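Local structure of dUTPase (Streptococcus mutans, 3H6X) at the interface of chains A and B. The protein catalyses the hydrolysis of dUTP to dUMP and diphosphate, a reaction of nucleotide metabolism carried out by a trimeric enzyme. Numbering follows the deposited sequence. Chains: chain A/B, dUTPase.

Contact 1: the interface of chains A and B. Residues chain A 127-130; chain B 5, 22, 30, 124.
A:Leu128 and B:Phe124 form an antiparallel beta bridge, the extended backbone of A:127-130 running alongside B's strand, with A:Leu128 N donating to B:Phe124 O (2.9 Å) from a position tilted out of the carbonyl plane. A water completes the pairing, lying between A:Leu128 O and B:Phe124 N, each 2.9 Å from water 1.

Two side chains of B then read the next peptide groups. The phenol oxygen of B:Tyr30 accepts a nearly straight hydrogen bond from A:Ile130 N (2.9 Å, 172° at the hydrogen). On the other side of the segment, B:Arg5 NH1 donates to A:Leu129 O (2.9 Å), with the acceptor close to the guanidinium plane and the donor in the carbonyl plane. The arginine chain reaches this oxygen by bending at chi3 (66°), which lays one guanidinium face against A:Leu128 CB near the rim of the group.

A:Ile130 is turned towards the ring of B:Tyr30. Its CG2 methyl sits over one face, 3.8 Å from the ring centroid, and also meets B:Phe124 CE2 at 3.4 Å, while CG1 and CD1 lie against CE2 of the tyrosine. The opposite tyrosine face is backed by B:Arg22 CG, so the ring is sandwiched between its own chain and its neighbour, which probably limits its rotation and steadies the hydroxyl. In B:Arg22 a bend at chi3 presents the flat guanidinium to A:Leu129, whose CD2 stands over its centre, 3.5 Å from CZ.

The A segment directly follows strand 118-126 and belongs to the C-terminal arm that trimeric dUTPases extend onto a neighbouring subunit. It meets the end of the equivalent strand in B, together with B:Tyr30 of the family's AGYDL motif at the start of strand 30-33.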
ATOM      1  N   PHE A 127      -0.062  15.289   0.162  1.00  6.11           N
ATOM      2  CA  PHE A 127       0.424  14.893  -1.162  1.00  6.38           C
ATOM      3  C   PHE A 127       0.835  16.126  -1.965  1.00  7.02           C
ATOM      4  O   PHE A 127       0.516  17.265  -1.590  1.00  8.58           O
ATOM      5  CB  PHE A 127      -0.596  14.051  -1.939  1.00  5.75           C
ATOM      6  CG  PHE A 127      -1.797  14.819  -2.409  1.00  7.40           C
ATOM      7  CD1 PHE A 127      -2.947  14.885  -1.620  1.00  8.84           C
ATOM      8  CD2 PHE A 127      -1.794  15.464  -3.649  1.00  8.04           C
ATOM      9  CE1 PHE A 127      -4.063  15.568  -2.042  1.00  8.26           C
ATOM     10  CE2 PHE A 127      -2.918  16.157  -4.079  1.00  9.03           C
ATOM     11  CZ  PHE A 127      -4.057  16.214  -3.272  1.00  9.63           C
ATOM     12  N   LEU A 128       1.526  15.890  -3.079  1.00  6.40           N
ATOM     13  CA  LEU A 128       2.167  16.966  -3.845  1.00  6.05           C
ATOM     14  C   LEU A 128       1.670  16.952  -5.285  1.00  5.86           C
ATOM     15  O   LEU A 128       1.303  15.900  -5.797  1.00  8.15           O
ATOM     16  CB  LEU A 128       3.681  16.796  -3.809  1.00  6.15           C
ATOM     17  CG  LEU A 128       4.310  16.770  -2.421  1.00  8.62           C
ATOM     18  CD1 LEU A 128       5.741  16.212  -2.483  1.00  8.49           C
ATOM     19  CD2 LEU A 128       4.272  18.172  -1.841  1.00 11.59           C
ATOM     20  N   LEU A 129       1.662  18.124  -5.929  1.00  7.33           N
ATOM     21  CA  LEU A 129       1.132  18.278  -7.280  1.00  8.98           C
ATOM     22  C   LEU A 129       2.225  18.351  -8.336  1.00  7.65           C
ATOM     23  O   LEU A 129       3.328  18.817  -8.064  1.00  9.55           O
ATOM     24  CB  LEU A 129       0.310  19.559  -7.374  1.00  8.41           C
ATOM     25  CG  LEU A 129      -0.960  19.595  -6.531  1.00  9.98           C
ATOM     26  CD1 LEU A 129      -1.623  20.951  -6.742  1.00 15.48           C
ATOM     27  CD2 LEU A 129      -1.891  18.465  -6.879  1.00 12.19           C
ATOM     28  N   ILE A 130       1.903  17.916  -9.546  1.00  7.41           N
ATOM     29  CA  ILE A 130       2.861  18.035 -10.641  1.00  6.86           C
ATOM     30  C   ILE A 130       2.906  19.454 -11.188  1.00 10.53           C
ATOM     31  O   ILE A 130       1.996  20.254 -10.960  1.00  9.99           O
ATOM     32  CB  ILE A 130       2.585  17.060 -11.788  1.00  8.35           C
ATOM     33  CG1 ILE A 130       1.293  17.427 -12.524  1.00  8.85           C
ATOM     34  CG2 ILE A 130       2.516  15.620 -11.246  1.00  8.78           C
ATOM     35  CD1 ILE A 130       1.046  16.566 -13.757  1.00 11.84           C
TER
ATOM     36  N   ARG B   5       8.188  18.563  -9.988  1.00  8.36           N
ATOM     37  CA  ARG B   5       7.887  17.131 -10.108  1.00  6.36           C
ATOM     38  C   ARG B   5       6.846  16.925 -11.204  1.00  6.84           C
ATOM     39  O   ARG B   5       6.104  17.849 -11.533  1.00  6.99           O
ATOM     40  CB  ARG B   5       7.390  16.558  -8.779  1.00  6.43           C
ATOM     41  CG  ARG B   5       5.986  17.080  -8.395  1.00  6.38           C
ATOM     42  CD  ARG B   5       5.676  16.776  -6.913  1.00  5.90           C
ATOM     43  NE  ARG B   5       6.556  17.520  -6.005  1.00  6.59           N
ATOM     44  CZ  ARG B   5       6.319  18.764  -5.598  1.00  8.37           C
ATOM     45  NH1 ARG B   5       5.229  19.409  -6.007  1.00  8.35           N
ATOM     46  NH2 ARG B   5       7.163  19.357  -4.772  1.00  8.14           N
ATOM     47  N   ARG B  22      -5.129  14.222 -12.900  1.00  9.68           N
ATOM     48  CA  ARG B  22      -6.013  13.895 -11.785  1.00  9.86           C
ATOM     49  C   ARG B  22      -7.442  13.990 -12.268  1.00 11.76           C
ATOM     50  O   ARG B  22      -7.771  14.874 -13.079  1.00 11.86           O
ATOM     51  CB  ARG B  22      -5.793  14.850 -10.613  1.00 10.18           C
ATOM     52  CG  ARG B  22      -4.390  14.796 -10.042  1.00 10.33           C
ATOM     53  CD  ARG B  22      -4.304  15.633  -8.790  1.00 11.08           C
ATOM     54  NE  ARG B  22      -4.471  17.051  -9.074  1.00 10.88           N
ATOM     55  CZ  ARG B  22      -5.040  17.908  -8.233  1.00 13.83           C
ATOM     56  NH1 ARG B  22      -5.507  17.482  -7.069  1.00 13.75           N
ATOM     57  NH2 ARG B  22      -5.131  19.192  -8.550  1.00 14.54           N
ATOM     58  N   TYR B  30      -2.709  10.669  -9.690  1.00  5.29           N
ATOM     59  CA  TYR B  30      -2.617  10.882 -11.134  1.00  5.50           C
ATOM     60  C   TYR B  30      -2.818   9.545 -11.798  1.00  7.15           C
ATOM     61  O   TYR B  30      -2.157   8.574 -11.449  1.00  7.00           O
ATOM     62  CB  TYR B  30      -1.226  11.431 -11.499  1.00  6.74           C
ATOM     63  CG  TYR B  30      -1.070  12.859 -11.045  1.00  5.81           C
ATOM     64  CD1 TYR B  30      -0.655  13.154  -9.753  1.00  6.47           C
ATOM     65  CD2 TYR B  30      -1.386  13.918 -11.900  1.00  7.75           C
ATOM     66  CE1 TYR B  30      -0.559  14.467  -9.321  1.00  7.30           C
ATOM     67  CE2 TYR B  30      -1.289  15.233 -11.477  1.00  7.23           C
ATOM     68  CZ  TYR B  30      -0.877  15.495 -10.187  1.00  7.45           C
ATOM     69  OH  TYR B  30      -0.776  16.788  -9.751  1.00  7.40           O
ATOM     70  N   PHE B 124       2.430  11.632  -5.323  1.00  5.24           N
ATOM     71  CA  PHE B 124       3.741  12.139  -4.916  1.00  5.45           C
ATOM     72  C   PHE B 124       3.701  12.560  -3.455  1.00  5.60           C
ATOM     73  O   PHE B 124       2.761  13.257  -3.051  1.00  6.84           O
ATOM     74  CB  PHE B 124       4.091  13.381  -5.741  1.00  5.45           C
ATOM     75  CG  PHE B 124       4.373  13.101  -7.203  1.00  5.91           C
ATOM     76  CD1 PHE B 124       5.673  12.859  -7.637  1.00  6.78           C
ATOM     77  CD2 PHE B 124       3.350  13.105  -8.132  1.00  5.96           C
ATOM     78  CE1 PHE B 124       5.939  12.633  -8.964  1.00  5.55           C
ATOM     79  CE2 PHE B 124       3.608  12.890  -9.475  1.00  7.07           C
ATOM     80  CZ  PHE B 124       4.903  12.644  -9.895  1.00  6.37           C
TER
HETATM   81  O   HOH W   1       0.168  13.291  -6.067  1.00  6.48           O

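Contact 2: the interface of chains A and B. Residues chain A 79-80, 102; chain B 66-67, 71, 77, 106.
A:Ile79 meets B:Pro71 with chi1 at -163°, which holds CG1 anti to the isoleucine N and CG2 between N and the carbonyl carbon, and both carbons border the proline; in A:Asn80, chi1 of 61° folds the amide back near the residue's own backbone N, and OD1 then points to water 2. CG2 of A:Ile79 lies 3.7 Å from B:Pro71 CB, with CG1 alongside it, as the two side chains slide past each other in opposite directions. CD1 carries the CG1 branch on to the selenium of selenomethionine B:Met106 (4.0 Å), the two chains meeting at a slant.

B:Val77 crosses the isoleucine at about a right angle and brings CG1 to the backbone oxygen of A:Ile79. B:Pro71 also packs its ring carbons against A:Asn80 CB and against the amide nitrogen of A:Gln102, whose chain is extended beyond CG; B:Pro71 CB and A:Gln102 NE2 are 3.6 Å apart.

Beside this apolar patch, water links A:79-80 to B:Asp66. Water 3 joins the main-chain A:Ile79 O (2.9 Å) to the carboxylate oxygen B:Asp66 OD2. Water 4 lies 2.8 Å from B:Asp66 N and also reaches A:Asn80 O. Through water 2, the side-chain A:Asn80 OD1 (2.8 Å) is connected to B:Asp66 O. The aspartate thus engages the partner through its backbone N, its backbone O and its carboxylate, and the bridged groups on A include two main-chain carbonyls, so the match probably depends on the course of the loop as well as on side chains.

A:79-80 lies in the loop joining strands 76-78 and 82-85, facing the end of B's strand 60-66 and the helix 69-74. A:Asn80 opens the NSVGVIDGDY stretch, conserved motif 3, and B:Arg67 opens motif 2 (RSS), so the two motifs meet at the inter-subunit active-site region; no nucleotide takes part in the contacts described.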
ATOM      1  N   ILE A  79      -8.318  -6.067  -0.980  1.00  6.16           N
ATOM      2  CA  ILE A  79      -7.939  -6.646  -2.265  1.00  7.75           C
ATOM      3  C   ILE A  79      -7.311  -5.626  -3.215  1.00  6.77           C
ATOM      4  O   ILE A  79      -6.537  -5.995  -4.096  1.00  6.53           O
ATOM      5  CB  ILE A  79      -9.138  -7.381  -2.927  1.00  6.59           C
ATOM      6  CG1 ILE A  79      -8.646  -8.336  -4.042  1.00  7.55           C
ATOM      7  CG2 ILE A  79     -10.168  -6.377  -3.436  1.00  7.74           C
ATOM      8  CD1 ILE A  79      -7.646  -9.391  -3.562  1.00  9.31           C
ATOM      9  N   ASN A  80      -7.635  -4.347  -3.034  1.00  6.27           N
ATOM     10  CA  ASN A  80      -6.945  -3.286  -3.792  1.00  6.50           C
ATOM     11  C   ASN A  80      -5.721  -2.704  -3.051  1.00  6.27           C
ATOM     12  O   ASN A  80      -5.135  -1.701  -3.490  1.00  7.22           O
ATOM     13  CB  ASN A  80      -7.925  -2.192  -4.248  1.00  7.25           C
ATOM     14  CG  ASN A  80      -8.616  -1.475  -3.089  1.00 10.56           C
ATOM     15  OD1 ASN A  80      -8.799  -0.239  -3.122  1.00 15.63           O
ATOM     16  ND2 ASN A  80      -9.008  -2.225  -2.075  1.00  6.66           N
ATOM     17  N   GLN A 102     -12.876  -2.821   0.442  1.00  7.02           N
ATOM     18  CA  GLN A 102     -13.035  -3.912  -0.511  1.00  6.53           C
ATOM     19  C   GLN A 102     -12.258  -5.133  -0.030  1.00  8.02           C
ATOM     20  O   GLN A 102     -11.038  -5.222  -0.221  1.00  6.50           O
ATOM     21  CB  GLN A 102     -12.534  -3.463  -1.887  1.00  8.49           C
ATOM     22  CG  GLN A 102     -13.035  -4.296  -3.036  1.00 11.85           C
ATOM     23  CD  GLN A 102     -12.484  -3.828  -4.371  1.00 16.24           C
ATOM     24  OE1 GLN A 102     -12.239  -2.632  -4.578  1.00 20.46           O
ATOM     25  NE2 GLN A 102     -12.265  -4.769  -5.282  1.00 15.75           N
TER
ATOM     26  N   ASP B  66      -3.108   0.573  -6.738  1.00  8.13           N
ATOM     27  CA  ASP B  66      -4.114  -0.049  -7.573  1.00  8.01           C
ATOM     28  C   ASP B  66      -5.299   0.909  -7.717  1.00  9.16           C
ATOM     29  O   ASP B  66      -5.560   1.740  -6.847  1.00  7.47           O
ATOM     30  CB  ASP B  66      -4.630  -1.307  -6.863  1.00  8.74           C
ATOM     31  CG  ASP B  66      -4.698  -2.505  -7.773  1.00 11.26           C
ATOM     32  OD1 ASP B  66      -4.752  -2.323  -9.016  1.00 15.12           O
ATOM     33  OD2 ASP B  66      -4.650  -3.629  -7.250  1.00 10.81           O
ATOM     34  N   ARG B  67      -6.013   0.803  -8.821  1.00 10.74           N
ATOM     35  CA  ARG B  67      -7.314   1.464  -8.925  1.00 11.41           C
ATOM     36  C   ARG B  67      -8.337   0.578  -8.251  1.00  9.67           C
ATOM     37  O   ARG B  67      -8.261  -0.644  -8.351  1.00 10.99           O
ATOM     38  CB  ARG B  67      -7.698   1.665 -10.386  1.00 12.92           C
ATOM     39  CG  ARG B  67      -6.782   2.602 -11.162  1.00 16.45           C
ATOM     40  CD  ARG B  67      -7.407   2.973 -12.486  1.00 21.76           C
ATOM     41  NE  ARG B  67      -8.521   3.900 -12.322  1.00 23.94           N
ATOM     42  CZ  ARG B  67      -9.658   3.837 -13.005  1.00 29.92           C
ATOM     43  NH1 ARG B  67      -9.849   2.872 -13.906  1.00 38.05           N
ATOM     44  NH2 ARG B  67     -10.609   4.721 -12.783  1.00 24.60           N
ATOM     45  N   PRO B  71      -9.633  -4.945  -9.047  1.00  8.50           N
ATOM     46  CA  PRO B  71      -9.916  -6.326  -8.641  1.00  8.30           C
ATOM     47  C   PRO B  71     -11.356  -6.742  -8.870  1.00 10.49           C
ATOM     48  O   PRO B  71     -11.603  -7.817  -9.409  1.00 13.14           O
ATOM     49  CB  PRO B  71      -9.616  -6.342  -7.133  1.00 10.10           C
ATOM     50  CG  PRO B  71      -8.863  -5.093  -6.839  1.00 12.14           C
ATOM     51  CD  PRO B  71      -9.050  -4.128  -7.963  1.00 10.49           C
ATOM     52  N   VAL B  77      -4.984  -7.351  -9.980  1.00  7.75           N
ATOM     53  CA  VAL B  77      -4.419  -6.663  -8.817  1.00  7.67           C
ATOM     54  C   VAL B  77      -2.972  -6.262  -9.065  1.00  7.21           C
ATOM     55  O   VAL B  77      -2.252  -6.925  -9.803  1.00  7.10           O
ATOM     56  CB  VAL B  77      -4.480  -7.518  -7.527  1.00  7.40           C
ATOM     57  CG1 VAL B  77      -5.937  -7.785  -7.118  1.00  9.44           C
ATOM     58  CG2 VAL B  77      -3.701  -8.818  -7.691  1.00  8.64           C
HETATM   59  N   MSE B 106      -6.156 -12.600 -11.540  1.00  8.56           N
HETATM   60  CA  MSE B 106      -6.684 -13.548 -10.572  1.00 11.30           C
HETATM   61  C   MSE B 106      -7.721 -14.507 -11.145  1.00 13.80           C
HETATM   62  O   MSE B 106      -8.098 -15.466 -10.469  1.00 19.24           O
HETATM   63  CB  MSE B 106      -7.345 -12.811  -9.413  1.00 14.55           C
HETATM   64  CG  MSE B 106      -6.435 -11.894  -8.671  1.00 13.97           C
HETATM   65 SE   MSE B 106      -7.434 -11.072  -7.170  0.71 20.80          SE
HETATM   66  CE  MSE B 106      -8.790 -10.094  -8.159  1.00 13.69           C
TER
HETATM   67  O   HOH W   2      -6.955   1.403  -4.480  1.00  9.68           O
HETATM   68  O   HOH W   3      -4.030  -4.836  -4.988  1.00 12.20           O
HETATM   69  O   HOH W   4      -2.608  -0.258  -4.075  1.00 12.58           O

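The centres of the C-alpha atoms of contact 1 and contact 2 are about 22 Å apart, and the contacts have no residues in common. B is therefore held at well-separated places, by the arm of A and by a loop in the body of the same chain. In each, different stretches of the two copies meet, in keeping with an interface that is not an exact two-fold and with a trimer in which every subunit could both give and receive an arm. Contact 2 brings motifs of two subunits together, as in the shared active sites of trimeric dUTPases, whereas contact 1 ties the C-terminal arm to the neighbour.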